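Local coordinates for transcriptional protein SWT1 (Saccharomyces cerevisiae, PDB 4PQZ) that takes part in transcription, probably as an activator, and, as a whole protein, has RNA endonuclease activity, this piece being its C-terminal HEPN-like domain, at residues D36-S39 with Q40-E44; K109-P112 with T113-S117; E133-L136 with H137-S141. One frame throughout, in Å; residues are numbered along the deposited sequence.

All three are local contacts within one all-helical domain. Interaction 1 is a turn near the start of helix 35-62, mostly backbone-bonded, with a single valine pair. Interaction 2 joins a loop to the short helix 113-116, where a lysine ammonium on a backbone carbonyl is added to short i to i+3 backbone bonds. Both lie nearer the surface, each with two buried and three exposed residues. Interaction 3, the end of helix 122-139, is the most buried, with four buried residues, and richest in apolar side chains, its polar ones pairing with helix 145-163 or the preceding turn. Interactions 1 and 2 touch, Phe-43 CE1 lying 3.4 Å from Ser-117 C; interaction 3 touches neither.

Interaction 1 (D36-S39 with Q40-E44); sequences DKVS and QNVFE
Val-38 and Val-42 meet one helical turn apart through single methyl groups, CG1 of Val-38 lying 4.1 Å from CG2 of Val-42. The first valine holds CG1 opposite its own backbone N (chi1 -178°), which carries this methyl along the helix to its partner. CG2 of Val-42 also rests against the carbonyl oxygen of Val-38, 3.3 Å away, the same oxygen that accepts the N-H of Val-42. One turn of backbone bonds frames the pair: Gln-40 N to Asp-36 O is nearly straight at 173°, whereas Asn-41 N to Lys-37 O is bent to 142°. CB of Asn-41 lies close to that same oxygen, 3.0 Å from Lys-37 O, and CB of Phe-43 is placed likewise at 3.2 Å from Ser-39 O. Further out, the hydroxyl of buried Ser-39 is bonded to the carbonyl oxygen of Pro-119, and Lys-118 lies against Asp-36, Ser-39 and Phe-43, so the loop after helix 113-116 is held to this turn. The arrangement is a regular i to i+4 alpha-helical turn, opening the long helix 35-62 of the HEPN-like fold.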
loop_
_atom_site.group_PDB
_atom_site.type_symbol
_atom_site.label_atom_id
_atom_site.label_comp_id
_atom_site.label_asym_id
_atom_site.label_seq_id
_atom_site.Cartn_x
_atom_site.Cartn_y
_atom_site.Cartn_z
ATOM N N ASP A 36 15.035 -8.818 -11.170
ATOM C CA ASP A 36 15.215 -7.727 -10.201
ATOM C C ASP A 36 14.698 -6.344 -10.618
ATOM O O ASP A 36 14.294 -5.559 -9.760
ATOM C CB ASP A 36 16.681 -7.630 -9.747
ATOM C CG ASP A 36 17.121 -8.831 -8.926
ATOM O OD1 ASP A 36 16.554 -9.927 -9.118
ATOM O OD2 ASP A 36 18.035 -8.680 -8.090
ATOM N N LYS A 37 14.718 -6.041 -11.914
ATOM C CA LYS A 37 14.312 -4.715 -12.381
ATOM C C LYS A 37 12.828 -4.513 -12.152
ATOM O O LYS A 37 12.390 -3.435 -11.757
ATOM C CB LYS A 37 14.630 -4.525 -13.866
ATOM C CG LYS A 37 14.128 -3.207 -14.462
ATOM C CD LYS A 37 15.079 -2.047 -14.187
ATOM C CE LYS A 37 14.599 -0.766 -14.862
ATOM N NZ LYS A 37 13.335 -0.259 -14.251
ATOM N N VAL A 38 12.060 -5.563 -12.408
ATOM C CA VAL A 38 10.630 -5.528 -12.167
ATOM C C VAL A 38 10.311 -5.808 -10.686
ATOM O O VAL A 38 9.223 -5.507 -10.220
ATOM C CB VAL A 38 9.893 -6.508 -13.105
ATOM C CG1 VAL A 38 8.391 -6.444 -12.906
ATOM C CG2 VAL A 38 10.232 -6.198 -14.552
ATOM N N SER A 39 11.261 -6.370 -9.947
ATOM C CA SER A 39 11.093 -6.530 -8.501
ATOM C C SER A 39 11.061 -5.175 -7.795
ATOM O O SER A 39 10.108 -4.862 -7.077
ATOM C CB SER A 39 12.205 -7.388 -7.899
ATOM O OG SER A 39 11.949 -7.660 -6.528
ATOM N N GLN A 40 12.108 -4.377 -7.993
ATOM C CA GLN A 40 12.158 -3.040 -7.411
ATOM C C GLN A 40 11.101 -2.114 -8.021
ATOM O O GLN A 40 10.545 -1.263 -7.329
ATOM C CB GLN A 40 13.554 -2.436 -7.548
ATOM C CG GLN A 40 13.731 -1.175 -6.734
ATOM C CD GLN A 40 15.120 -0.611 -6.824
ATOM O OE1 GLN A 40 16.033 -1.267 -7.321
ATOM N NE2 GLN A 40 15.295 0.617 -6.343
ATOM N N ASN A 41 10.821 -2.301 -9.309
ATOM C CA ASN A 41 9.826 -1.501 -10.028
ATOM C C ASN A 41 8.419 -1.563 -9.414
ATOM O O ASN A 41 7.773 -0.533 -9.216
ATOM C CB ASN A 41 9.783 -1.926 -11.498
ATOM C CG ASN A 41 9.177 -0.874 -12.396
ATOM O OD1 ASN A 41 8.882 0.237 -11.958
ATOM N ND2 ASN A 41 8.999 -1.213 -13.669
ATOM N N VAL A 42 7.945 -2.771 -9.123
ATOM C CA VAL A 42 6.675 -2.955 -8.420
ATOM C C VAL A 42 6.779 -2.488 -6.970
ATOM O O VAL A 42 5.969 -1.689 -6.507
ATOM C CB VAL A 42 6.241 -4.433 -8.434
ATOM C CG1 VAL A 42 4.996 -4.649 -7.566
ATOM C CG2 VAL A 42 6.031 -4.914 -9.877
ATOM N N PHE A 43 7.789 -2.997 -6.268
ATOM C CA PHE A 43 8.037 -2.672 -4.859
ATOM C C PHE A 43 8.068 -1.163 -4.607
ATOM O O PHE A 43 7.354 -0.665 -3.734
ATOM C CB PHE A 43 9.337 -3.340 -4.379
ATOM C CG PHE A 43 9.737 -2.983 -2.965
ATOM C CD1 PHE A 43 8.964 -3.378 -1.889
ATOM C CD2 PHE A 43 10.904 -2.274 -2.718
ATOM C CE1 PHE A 43 9.332 -3.049 -0.590
ATOM C CE2 PHE A 43 11.284 -1.939 -1.422
ATOM C CZ PHE A 43 10.499 -2.329 -0.358
ATOM N N GLU A 44 8.868 -0.436 -5.386
ATOM C CA GLU A 44 9.002 1.003 -5.185
ATOM C C GLU A 44 7.758 1.785 -5.612
ATOM O O GLU A 44 7.481 2.856 -5.069
ATOM C CB GLU A 44 10.259 1.552 -5.873
ATOM C CG GLU A 44 11.573 1.051 -5.261
ATOM C CD GLU A 44 11.875 1.623 -3.875
ATOM O OE1 GLU A 44 11.491 2.782 -3.607
ATOM O OE2 GLU A 44 12.502 0.912 -3.052
#

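Interaction 2 (K109-P112 with T113-S117); sequences KSLP and TVLKS
Lys-116 folds back across Leu-111 and gives its ammonium to the backbone of that residue, NZ standing 2.8 Å from Leu-111 O. The nitrogen comes in the carbonyl plane, with a C=O...N angle of 154°. Bends late in the lysine chain (chi3 -61°) turn its end onto this oxygen, while the first methylenes cross the leucine side chain. Here the packing is tight: CG of Lys-116 is pressed to 3.5 Å from CB of Leu-111, and CG also meets CD1 of the leucine at 3.9 Å. Pro-112 and Leu-115 run side by side in the same direction, CD of the proline 3.9 Å from CD1 of the leucine. Leu-115 N bonds to Pro-112 O at 3.0 Å, from above the carbonyl plane, the i to i+3 spacing of a single tight turn. After it Thr-113 O takes two donors from opposite faces of its plane, Lys-116 N and the hydroxyl of Ser-117, whose OG lies 2.7 Å away.

The other side is looser. Pro-112 and Thr-113 are exposed, and the proline reaches Val-114 through a distant apolar contact, Pro-112 CB to Val-114 CG1 at 4.1 Å. Ser-110, also exposed, brings its hydroxyl near the lysine ammonium without a bond.

The turn of helix 113-116 is seated on helix 122-139: Leu-115 packs on Phe-131 and its carbonyl oxygen accepts the indole N-H of Trp-132, while Val-114 rests on Asp-124 and Thr-127. Leu-111 touches both that helix, at Trp-132, and helix 79-88, at Ile-79 and Ser-83; from the latter helix Glu-80 adds a long, weak ion pair to Lys-116.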
loop_
_atom_site.group_PDB
_atom_site.type_symbol
_atom_site.label_atom_id
_atom_site.label_comp_id
_atom_site.label_asym_id
_atom_site.label_seq_id
_atom_site.Cartn_x
_atom_site.Cartn_y
_atom_site.Cartn_z
ATOM N N LYS A 109 -0.452 -4.547 13.072
ATOM C CA LYS A 109 0.447 -4.475 14.215
ATOM C C LYS A 109 1.872 -4.868 13.818
ATOM O O LYS A 109 2.845 -4.207 14.190
ATOM C CB LYS A 109 -0.086 -5.372 15.334
ATOM C CG LYS A 109 0.476 -5.096 16.726
ATOM C CD LYS A 109 -0.489 -5.608 17.796
ATOM C CE LYS A 109 0.249 -6.156 19.003
ATOM N NZ LYS A 109 1.419 -5.312 19.345
ATOM N N SER A 110 1.987 -5.953 13.061
ATOM C CA SER A 110 3.283 -6.426 12.568
ATOM C C SER A 110 3.051 -7.272 11.324
ATOM O O SER A 110 2.654 -8.436 11.407
ATOM C CB SER A 110 4.033 -7.244 13.635
ATOM O OG SER A 110 5.395 -7.463 13.267
ATOM N N LEU A 111 3.273 -6.657 10.170
ATOM C CA LEU A 111 3.159 -7.342 8.893
ATOM C C LEU A 111 4.248 -8.393 8.765
ATOM O O LEU A 111 5.367 -8.190 9.245
ATOM C CB LEU A 111 3.310 -6.350 7.736
ATOM C CG LEU A 111 2.177 -5.403 7.351
ATOM C CD1 LEU A 111 2.648 -4.526 6.188
ATOM C CD2 LEU A 111 0.936 -6.204 6.966
ATOM N N PRO A 112 3.931 -9.514 8.103
ATOM C CA PRO A 112 4.968 -10.479 7.730
ATOM C C PRO A 112 5.993 -9.809 6.826
ATOM O O PRO A 112 5.622 -8.941 6.039
ATOM C CB PRO A 112 4.183 -11.540 6.945
ATOM C CG PRO A 112 2.786 -11.469 7.512
ATOM C CD PRO A 112 2.578 -9.979 7.746
ATOM N N THR A 113 7.254 -10.206 6.938
ATOM C CA THR A 113 8.332 -9.607 6.154
ATOM C C THR A 113 8.119 -9.678 4.626
ATOM O O THR A 113 8.600 -8.810 3.890
ATOM C CB THR A 113 9.715 -10.205 6.531
ATOM O OG1 THR A 113 9.686 -11.629 6.387
ATOM C CG2 THR A 113 10.072 -9.862 7.977
ATOM N N VAL A 114 7.397 -10.693 4.151
ATOM C CA VAL A 114 7.119 -10.818 2.714
ATOM C C VAL A 114 6.339 -9.606 2.181
ATOM O O VAL A 114 6.469 -9.217 1.015
ATOM C CB VAL A 114 6.359 -12.132 2.362
ATOM C CG1 VAL A 114 4.966 -12.141 2.965
ATOM C CG2 VAL A 114 6.291 -12.313 0.844
ATOM N N LEU A 115 5.549 -9.008 3.066
ATOM C CA LEU A 115 4.722 -7.863 2.742
ATOM C C LEU A 115 5.438 -6.533 3.007
ATOM O O LEU A 115 4.991 -5.485 2.540
ATOM C CB LEU A 115 3.409 -7.943 3.528
ATOM C CG LEU A 115 2.565 -9.188 3.236
ATOM C CD1 LEU A 115 1.289 -9.261 4.092
ATOM C CD2 LEU A 115 2.243 -9.278 1.739
ATOM N N LYS A 116 6.558 -6.579 3.731
ATOM C CA LYS A 116 7.255 -5.360 4.182
ATOM C C LYS A 116 8.528 -5.026 3.412
ATOM O O LYS A 116 9.139 -3.982 3.654
ATOM C CB LYS A 116 7.619 -5.452 5.666
ATOM C CG LYS A 116 6.440 -5.432 6.592
ATOM C CD LYS A 116 6.854 -5.192 8.047
ATOM C CE LYS A 116 7.771 -6.278 8.581
ATOM N NZ LYS A 116 7.479 -6.580 10.018
ATOM N N SER A 117 8.938 -5.907 2.503
ATOM C CA SER A 117 10.239 -5.752 1.854
ATOM C C SER A 117 10.237 -6.176 0.390
ATOM O O SER A 117 9.242 -6.708 -0.116
ATOM C CB SER A 117 11.338 -6.496 2.638
ATOM O OG SER A 117 10.956 -7.821 2.977
#

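Interaction 3 (E133-L136 with H137-S141); sequences ETVL and HFLFS
Leu-139 N and Val-135 O form the straightest of the backbone bonds joining 133-136 to 137-141, 3.0 Å long with an N-H...O angle of 165°. His-137 N to Glu-133 O is longer, and Phe-140 N reaches Leu-136 O only weakly, its bond bent to 125°. Beyond it the carbonyl of Phe-138 accepts both the N-H and the hydroxyl of Ser-141, OG lying 2.9 Å from Phe-138 O.

The imidazole of His-137 lies back along the helix, and Glu-133 O sits 3.4 Å above one face of this ring, offset toward its rim. Its CG stands opposite the carbonyl carbon (chi1 -80°), which swings the ring toward the preceding turn, while NE2 is bonded to Glu-152. Were His-137 exchanged for an alanine, Glu-152 would probably lose this mate and the Glu-133 carbonyl its ring cover. Glu-133 itself turns to a salt bridge with Lys-159, and the hydroxyl of Thr-134 to the carbonyl of Gln-130.

Thr-134 holds its methyl beside the neighbouring phenyl ring, CG2 lying 3.7 Å from Phe-138 CE2. The edge of the same ring faces CA of Val-135. On the buried side CG1 of Val-135 packs 3.8 Å from CD1 of Leu-139, the two chains running alongside, and CD2 of Leu-136 meets the same methyl at 4.2 Å.

The end of helix 122-139 is thus packed on several sides: Leu-136 and Phe-140 rest on Thr-49 of helix 35-62, Leu-139 on Phe-94 of helix 90-97, and His-137 on Leu-151 and Ile-155 of helix 145-163.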
loop_
_atom_site.group_PDB
_atom_site.type_symbol
_atom_site.label_atom_id
_atom_site.label_comp_id
_atom_site.label_asym_id
_atom_site.label_seq_id
_atom_site.Cartn_x
_atom_site.Cartn_y
_atom_site.Cartn_z
ATOM N N GLU A 133 -2.470 -4.932 -3.833
ATOM C CA GLU A 133 -3.499 -4.629 -4.825
ATOM C C GLU A 133 -4.863 -4.559 -4.145
ATOM O O GLU A 133 -5.577 -3.559 -4.276
ATOM C CB GLU A 133 -3.498 -5.687 -5.948
ATOM C CG GLU A 133 -4.800 -5.771 -6.724
ATOM C CD GLU A 133 -4.734 -6.730 -7.907
ATOM O OE1 GLU A 133 -3.624 -7.154 -8.283
ATOM O OE2 GLU A 133 -5.801 -7.061 -8.463
ATOM N N THR A 134 -5.201 -5.625 -3.415
ATOM C CA THR A 134 -6.443 -5.711 -2.650
ATOM C C THR A 134 -6.530 -4.540 -1.647
ATOM O O THR A 134 -7.536 -3.843 -1.607
ATOM C CB THR A 134 -6.520 -7.074 -1.885
ATOM O OG1 THR A 134 -6.425 -8.158 -2.810
ATOM C CG2 THR A 134 -7.824 -7.215 -1.083
ATOM N N VAL A 135 -5.459 -4.333 -0.867
ATOM C CA VAL A 135 -5.386 -3.283 0.161
ATOM C C VAL A 135 -5.483 -1.849 -0.398
ATOM O O VAL A 135 -6.230 -1.016 0.131
ATOM C CB VAL A 135 -4.101 -3.427 1.015
ATOM C CG1 VAL A 135 -3.835 -2.183 1.850
ATOM C CG2 VAL A 135 -4.190 -4.664 1.902
ATOM N N LEU A 136 -4.733 -1.562 -1.463
ATOM C CA LEU A 136 -4.818 -0.257 -2.114
ATOM C C LEU A 136 -6.231 0.091 -2.570
ATOM O O LEU A 136 -6.634 1.249 -2.531
ATOM C CB LEU A 136 -3.830 -0.150 -3.264
ATOM C CG LEU A 136 -2.379 -0.007 -2.796
ATOM C CD1 LEU A 136 -1.388 -0.150 -3.958
ATOM C CD2 LEU A 136 -2.168 1.284 -2.012
ATOM N N HIS A 137 -6.980 -0.913 -2.995
ATOM C CA HIS A 137 -8.389 -0.735 -3.302
ATOM C C HIS A 137 -9.178 -0.115 -2.152
ATOM O O HIS A 137 -9.866 0.883 -2.344
ATOM C CB HIS A 137 -9.018 -2.065 -3.730
ATOM C CG HIS A 137 -8.730 -2.427 -5.155
ATOM N ND1 HIS A 137 -8.851 -3.712 -5.644
ATOM C CD2 HIS A 137 -8.336 -1.668 -6.203
ATOM C CE1 HIS A 137 -8.538 -3.726 -6.922
ATOM N NE2 HIS A 137 -8.213 -2.496 -7.288
ATOM N N PHE A 138 -9.080 -0.707 -0.964
ATOM C CA PHE A 138 -9.762 -0.178 0.221
ATOM C C PHE A 138 -9.245 1.207 0.612
ATOM O O PHE A 138 -10.029 2.087 0.956
ATOM C CB PHE A 138 -9.663 -1.163 1.398
ATOM C CG PHE A 138 -10.297 -2.509 1.106
ATOM C CD1 PHE A 138 -11.668 -2.604 0.933
ATOM C CD2 PHE A 138 -9.521 -3.659 0.990
ATOM C CE1 PHE A 138 -12.268 -3.831 0.635
ATOM C CE2 PHE A 138 -10.103 -4.887 0.697
ATOM C CZ PHE A 138 -11.483 -4.977 0.519
ATOM N N LEU A 139 -7.932 1.398 0.518
ATOM C CA LEU A 139 -7.313 2.683 0.830
ATOM C C LEU A 139 -7.668 3.776 -0.181
ATOM O O LEU A 139 -7.508 4.960 0.117
ATOM C CB LEU A 139 -5.788 2.564 0.956
ATOM C CG LEU A 139 -5.165 1.678 2.043
ATOM C CD1 LEU A 139 -3.649 1.655 1.856
ATOM C CD2 LEU A 139 -5.525 2.141 3.436
ATOM N N PHE A 140 -8.148 3.384 -1.366
ATOM C CA PHE A 140 -8.598 4.355 -2.384
ATOM C C PHE A 140 -10.119 4.530 -2.387
ATOM O O PHE A 140 -10.650 5.344 -3.145
ATOM C CB PHE A 140 -8.141 3.939 -3.798
ATOM C CG PHE A 140 -6.780 4.473 -4.193
ATOM C CD1 PHE A 140 -5.650 4.166 -3.446
ATOM C CD2 PHE A 140 -6.634 5.277 -5.316
ATOM C CE1 PHE A 140 -4.408 4.653 -3.806
ATOM C CE2 PHE A 140 -5.384 5.771 -5.683
ATOM C CZ PHE A 140 -4.269 5.448 -4.924
ATOM N N SER A 141 -10.810 3.774 -1.533
ATOM C CA SER A 141 -12.261 3.603 -1.649
ATOM C C SER A 141 -13.091 4.898 -1.511
ATOM O O SER A 141 -14.271 4.927 -1.880
ATOM C CB SER A 141 -12.770 2.536 -0.671
ATOM O OG SER A 141 -12.748 3.009 0.671
#